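Local structure of inositol 2-dehydrogenase/D-chiro-inositol 3-dehydrogenase (Lactobacillus casei, 4MIY) at residues Tyr164-Ala169 / Gly207-Gln212; Arg198-Val203 / His229-Tyr234. The protein oxidises myo-inositol and D-chiro-inositol to their keto derivatives with NAD as the hydride acceptor. All blocks are in the same frame, centred on the assembly; numbering follows the deposited sequence.

Interaction 1: Tyr164-Ala169 / Gly207-Gln212; sequences YSNEMA and GLHDPQ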
loop_
_atom_site.group_PDB
_atom_site.type_symbol
_atom_site.label_atom_id
_atom_site.label_comp_id
_atom_site.label_asym_id
_atom_site.label_seq_id
_atom_site.Cartn_x
_atom_site.Cartn_y
_atom_site.Cartn_z
ATOM N N TYR A 164 9.727 31.867 12.627
ATOM C CA TYR A 164 9.137 31.575 11.329
ATOM C C TYR A 164 7.967 32.467 11.028
ATOM O O TYR A 164 7.025 32.477 11.739
ATOM C CB TYR A 164 8.717 30.113 11.272
ATOM C CG TYR A 164 8.314 29.560 9.932
ATOM C CD1 TYR A 164 7.052 29.771 9.427
ATOM C CD2 TYR A 164 9.171 28.765 9.195
ATOM C CE1 TYR A 164 6.686 29.253 8.221
ATOM C CE2 TYR A 164 8.791 28.236 7.983
ATOM C CZ TYR A 164 7.560 28.467 7.515
ATOM O OH TYR A 164 7.157 27.946 6.328
ATOM N N SER A 165 8.037 33.172 9.922
ATOM C CA SER A 165 7.064 34.199 9.619
ATOM C C SER A 165 6.126 33.787 8.506
ATOM O O SER A 165 6.373 32.836 7.824
ATOM C CB SER A 165 7.806 35.453 9.171
ATOM O OG SER A 165 8.437 35.251 7.932
ATOM N N ASN A 166 5.057 34.539 8.328
ATOM C CA ASN A 166 4.130 34.294 7.253
ATOM C C ASN A 166 4.819 34.267 5.904
ATOM O O ASN A 166 4.470 33.507 5.066
ATOM C CB ASN A 166 2.993 35.314 7.237
ATOM C CG ASN A 166 1.802 34.827 6.489
ATOM O OD1 ASN A 166 1.334 33.750 6.747
ATOM N ND2 ASN A 166 1.318 35.602 5.558
ATOM N N GLU A 167 5.797 35.136 5.725
ATOM C CA GLU A 167 6.489 35.242 4.477
ATOM C C GLU A 167 7.372 34.028 4.216
ATOM O O GLU A 167 7.571 33.654 3.099
ATOM C CB GLU A 167 7.269 36.531 4.470
ATOM C CG GLU A 167 6.373 37.790 4.514
ATOM C CD GLU A 167 5.760 38.203 5.914
ATOM O OE1 GLU A 167 6.143 37.741 6.990
ATOM O OE2 GLU A 167 4.843 39.027 5.902
ATOM N N MET A 168 7.888 33.440 5.264
ATOM C CA MET A 168 8.700 32.251 5.156
ATOM C C MET A 168 7.941 31.024 4.680
ATOM O O MET A 168 8.528 30.112 4.185
ATOM C CB MET A 168 9.391 31.968 6.469
ATOM C CG MET A 168 10.572 32.891 6.694
ATOM S SD MET A 168 11.093 33.128 8.374
ATOM C CE MET A 168 11.753 31.573 8.762
ATOM N N ALA A 169 6.634 31.051 4.807
ATOM C CA ALA A 169 5.833 30.014 4.213
ATOM C C ALA A 169 6.076 29.961 2.732
ATOM O O ALA A 169 5.998 28.936 2.144
ATOM C CB ALA A 169 4.364 30.226 4.497
ATOM N N GLY A 207 1.488 36.479 13.166
ATOM C CA GLY A 207 1.324 36.799 11.770
ATOM C C GLY A 207 1.307 35.613 10.820
ATOM O O GLY A 207 1.004 35.762 9.697
ATOM N N LEU A 208 1.658 34.454 11.321
ATOM C CA LEU A 208 1.702 33.258 10.499
ATOM C C LEU A 208 0.355 32.664 10.272
ATOM O O LEU A 208 -0.338 32.331 11.198
ATOM C CB LEU A 208 2.585 32.227 11.160
ATOM C CG LEU A 208 2.645 30.870 10.479
ATOM C CD1 LEU A 208 3.207 31.059 9.100
ATOM C CD2 LEU A 208 3.473 29.899 11.309
ATOM N N HIS A 209 -0.008 32.568 9.011
ATOM C CA HIS A 209 -1.179 31.833 8.607
ATOM C C HIS A 209 -0.761 30.419 8.269
ATOM O O HIS A 209 0.176 30.223 7.552
ATOM C CB HIS A 209 -1.795 32.437 7.372
ATOM C CG HIS A 209 -2.334 33.807 7.580
ATOM N ND1 HIS A 209 -3.644 34.046 7.912
ATOM C CD2 HIS A 209 -1.737 35.014 7.499
ATOM C CE1 HIS A 209 -3.835 35.347 8.012
ATOM N NE2 HIS A 209 -2.694 35.959 7.769
ATOM N N ASP A 210 -1.476 29.467 8.831
ATOM C CA ASP A 210 -1.259 28.069 8.568
ATOM C C ASP A 210 -2.554 27.313 8.766
ATOM O O ASP A 210 -3.162 27.405 9.776
ATOM C CB ASP A 210 -0.202 27.525 9.497
ATOM C CG ASP A 210 0.331 26.163 9.070
ATOM O OD1 ASP A 210 0.719 26.019 7.922
ATOM O OD2 ASP A 210 0.361 25.297 9.904
ATOM N N PRO A 211 -2.947 26.533 7.774
ATOM C CA PRO A 211 -2.263 26.249 6.526
ATOM C C PRO A 211 -2.415 27.309 5.475
ATOM O O PRO A 211 -3.106 28.242 5.698
ATOM C CB PRO A 211 -2.910 24.930 6.084
ATOM C CG PRO A 211 -4.138 24.909 6.670
ATOM C CD PRO A 211 -4.022 25.593 8.001
ATOM N N GLN A 212 -1.744 27.145 4.347
ATOM C CA GLN A 212 -1.902 28.011 3.194
ATOM C C GLN A 212 -2.135 27.167 1.956
ATOM O O GLN A 212 -1.586 26.099 1.842
ATOM C CB GLN A 212 -0.699 28.934 2.991
ATOM C CG GLN A 212 -0.477 29.836 4.156
ATOM C CD GLN A 212 0.558 30.887 3.961
ATOM O OE1 GLN A 212 0.817 31.323 2.883
ATOM N NE2 GLN A 212 1.140 31.303 5.044
#
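A single buried amide oxygen, OD1 of N166, carries the polar link between the turn leading into helix 168-185 and a loop of the C-terminal alpha/beta domain of this Gfo/Idh/MocA-family enzyme. It accepts from the backbone N of H209 at 2.9 Å in a nearly straight bond (169°), although the donor stands above the carbonyl plane. NE2 of Q212 lies 3.0 Å from the same OD1, and its amide is held by a bond to H209 O within the loop. The N166 amide reaches across because CG is anti to the backbone N (chi1 -160°); its other end, ND2, bonds to the hydroxyl of Y196, whose ring stacks on that of H209. Both ends of the amide are thereby fixed, which sets its flip. In the same turn S165 and M168 form a capping box. Beside the polar link L208 supplies the apolar part: L208 CD1 lies at the edge of the Y164 ring, 4.0 Å from Y164 CE1, and L208 CD2 is against Y164 CD1, while M168 CB lies over the centre of one ring face. On the helix side, CB of A169 rests 3.4 Å from NE2 of Q212.

Interaction 2: Arg198-Val203 / His229-Tyr234; sequences RQSAEV and HVTAQY. With SO4 (sulfate ion), chain J.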
loop_
_atom_site.group_PDB
_atom_site.type_symbol
_atom_site.label_atom_id
_atom_site.label_comp_id
_atom_site.label_asym_id
_atom_site.label_seq_id
_atom_site.Cartn_x
_atom_site.Cartn_y
_atom_site.Cartn_z
ATOM N N ARG A 198 -9.199 28.110 7.370
ATOM C CA ARG A 198 -9.211 28.453 8.753
ATOM C C ARG A 198 -7.866 28.216 9.404
ATOM O O ARG A 198 -7.145 27.291 9.093
ATOM C CB ARG A 198 -10.258 27.672 9.499
ATOM C CG ARG A 198 -10.030 26.226 9.493
ATOM C CD ARG A 198 -11.155 25.412 10.138
ATOM N NE ARG A 198 -11.365 25.588 11.554
ATOM C CZ ARG A 198 -12.189 24.845 12.267
ATOM N NH1 ARG A 198 -12.855 23.848 11.721
ATOM N NH2 ARG A 198 -12.358 25.073 13.518
ATOM N N GLN A 199 -7.571 29.080 10.355
ATOM C CA GLN A 199 -6.319 29.071 11.040
ATOM C C GLN A 199 -6.226 27.931 12.025
ATOM O O GLN A 199 -7.101 27.687 12.795
ATOM C CB GLN A 199 -6.147 30.393 11.764
ATOM C CG GLN A 199 -4.906 30.501 12.587
ATOM C CD GLN A 199 -3.665 30.832 11.788
ATOM O OE1 GLN A 199 -3.615 30.644 10.606
ATOM N NE2 GLN A 199 -2.665 31.342 12.465
ATOM N N SER A 200 -5.114 27.249 11.992
ATOM C CA SER A 200 -4.883 26.165 12.902
ATOM C C SER A 200 -4.637 26.652 14.291
ATOM O O SER A 200 -3.919 27.573 14.491
ATOM C CB SER A 200 -3.652 25.378 12.496
ATOM O OG SER A 200 -3.381 24.439 13.487
ATOM N N ALA A 201 -5.194 25.946 15.250
ATOM C CA ALA A 201 -4.926 26.246 16.642
ATOM C C ALA A 201 -3.518 25.964 17.068
ATOM O O ALA A 201 -3.139 26.344 18.140
ATOM C CB ALA A 201 -5.892 25.515 17.526
ATOM N N GLU A 202 -2.740 25.305 16.224
ATOM C CA GLU A 202 -1.376 24.959 16.569
ATOM C C GLU A 202 -0.367 26.073 16.316
ATOM O O GLU A 202 0.737 25.972 16.743
ATOM C CB GLU A 202 -0.895 23.679 15.878
ATOM C CG GLU A 202 -1.702 22.447 16.116
ATOM C CD GLU A 202 -1.733 22.006 17.544
ATOM O OE1 GLU A 202 -2.814 21.650 18.024
ATOM O OE2 GLU A 202 -0.695 22.021 18.172
ATOM N N VAL A 203 -0.779 27.129 15.652
ATOM C CA VAL A 203 0.097 28.228 15.341
ATOM C C VAL A 203 0.397 29.063 16.583
ATOM O O VAL A 203 -0.485 29.416 17.305
ATOM C CB VAL A 203 -0.477 29.131 14.236
ATOM C CG1 VAL A 203 0.383 30.316 14.047
ATOM C CG2 VAL A 203 -0.589 28.398 12.925
ATOM N N HIS A 229 1.450 23.239 4.977
ATOM C CA HIS A 229 0.974 23.005 6.320
ATOM C C HIS A 229 2.149 22.735 7.214
ATOM O O HIS A 229 2.640 21.666 7.256
ATOM C CB HIS A 229 -0.004 21.819 6.362
ATOM C CG HIS A 229 -0.746 21.685 7.649
ATOM N ND1 HIS A 229 -1.503 20.591 7.957
ATOM C CD2 HIS A 229 -0.835 22.511 8.710
ATOM C CE1 HIS A 229 -2.027 20.746 9.150
ATOM N NE2 HIS A 229 -1.650 21.908 9.626
ATOM N N VAL A 230 2.564 23.747 7.959
ATOM C CA VAL A 230 3.833 23.709 8.666
ATOM C C VAL A 230 3.751 23.490 10.181
ATOM O O VAL A 230 4.746 23.388 10.835
ATOM C CB VAL A 230 4.716 24.949 8.341
ATOM C CG1 VAL A 230 4.961 25.061 6.870
ATOM C CG2 VAL A 230 4.111 26.207 8.878
ATOM N N THR A 231 2.541 23.384 10.690
ATOM C CA THR A 231 2.301 23.017 12.071
ATOM C C THR A 231 1.475 21.731 12.185
ATOM O O THR A 231 0.723 21.552 13.088
ATOM C CB THR A 231 1.594 24.145 12.883
ATOM O OG1 THR A 231 0.305 24.394 12.357
ATOM C CG2 THR A 231 2.367 25.420 12.849
ATOM N N ALA A 232 1.679 20.853 11.229
ATOM C CA ALA A 232 0.881 19.672 11.056
ATOM C C ALA A 232 0.993 18.609 12.122
ATOM O O ALA A 232 0.201 17.735 12.154
ATOM C CB ALA A 232 1.204 19.061 9.705
ATOM N N GLN A 233 2.028 18.712 12.940
ATOM C CA GLN A 233 2.312 17.860 14.085
ATOM C C GLN A 233 2.827 16.434 13.787
ATOM O O GLN A 233 3.748 15.985 14.377
ATOM C CB GLN A 233 1.137 17.791 15.070
ATOM C CG GLN A 233 0.598 19.136 15.528
ATOM C CD GLN A 233 1.632 19.992 16.202
ATOM O OE1 GLN A 233 2.203 19.610 17.172
ATOM N NE2 GLN A 233 1.860 21.153 15.667
ATOM N N TYR A 234 2.205 15.762 12.837
ATOM C CA TYR A 234 2.390 14.334 12.708
ATOM C C TYR A 234 3.733 13.924 12.095
ATOM O O TYR A 234 4.206 12.881 12.350
ATOM C CB TYR A 234 1.233 13.677 11.930
ATOM C CG TYR A 234 1.274 13.808 10.429
ATOM C CD1 TYR A 234 1.996 12.938 9.668
ATOM C CD2 TYR A 234 0.590 14.790 9.789
ATOM C CE1 TYR A 234 2.041 13.050 8.324
ATOM C CE2 TYR A 234 0.637 14.913 8.436
ATOM C CZ TYR A 234 1.349 14.033 7.714
ATOM O OH TYR A 234 1.427 14.137 6.355
HETATM S S SO4 J . -14.389 22.033 14.762
HETATM O O1 SO4 J . -14.347 22.076 13.351
HETATM O O2 SO4 J . -13.836 23.237 15.284
HETATM O O3 SO4 J . -13.648 20.907 15.210
HETATM O O4 SO4 J . -15.739 21.861 15.159
HETATM O O HOH W 1 -1.936 22.507 12.308
#
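An ST turn lies at the heart of this contact: S200 OG accepts from the backbone N of E202 at 2.9 Å inside the type I turn S200-V203, which packs against the loop leaving strand 223-229. The two loops meet around T231, whose OG1 is 3.8 Å from E202 CB and also near V203 CG2. With chi1 at 64°, OG1 is tucked over the backbone, flanked by N and C, and faces the turn; it bonds to D210 OD2 as well as receiving a hydrogen from a water. That water joins both loops, since it is hydrogen-bonded to S200 OG at 2.7 Å and, in the plane of the H229 ring, to H229 NE2 at 2.8 Å. Beside this, the bent side chains of E202 and Q233 lie against each other, carboxylate and amide planes 47° apart, with E202 OE2 3.7 Å from Q233 CD. Q233 NE2 donates to T231 O at 2.8 Å from well above that carbonyl plane, and also bonds to N159 OD1. An alanine in place of Q233 would probably leave T231 O and N159 OD1 without their amide donor and open a gap beside the E202 carboxylate. Away from the other loop, R198 grips a sulfate, probably from the crystallisation liquor, through NH1 to O1 and NH2 to O2; K220 of the second subunit binds the same ion. That subunit also packs E245 on S200 and T246 on E202. An ST turn inside a type I turn thus joins two loops at the end of the mixed sheet of the Gfo/Idh/MocA C-terminal alpha/beta domain.

From the N terminus, the chain passes through 164-169 into helix 168-185 and strand 189-195, then runs along 198-203 before 207-212 returns to the turn leading into that helix and closes interaction 1. It continues through the hairpin of strands 212-218 and 223-229. The loop segment 229-234 then comes back to 198-203, closing interaction 2. The two closures cross, because the segments alternate along the chain. Their centres are about 10 Å apart and they touch directly: D210, from interaction 1, reaches interaction 2, and L208 O probably accepts from Q199 NE2. Together they tie the turn leading into helix 168-185 to connecting loops of the mixed sheet.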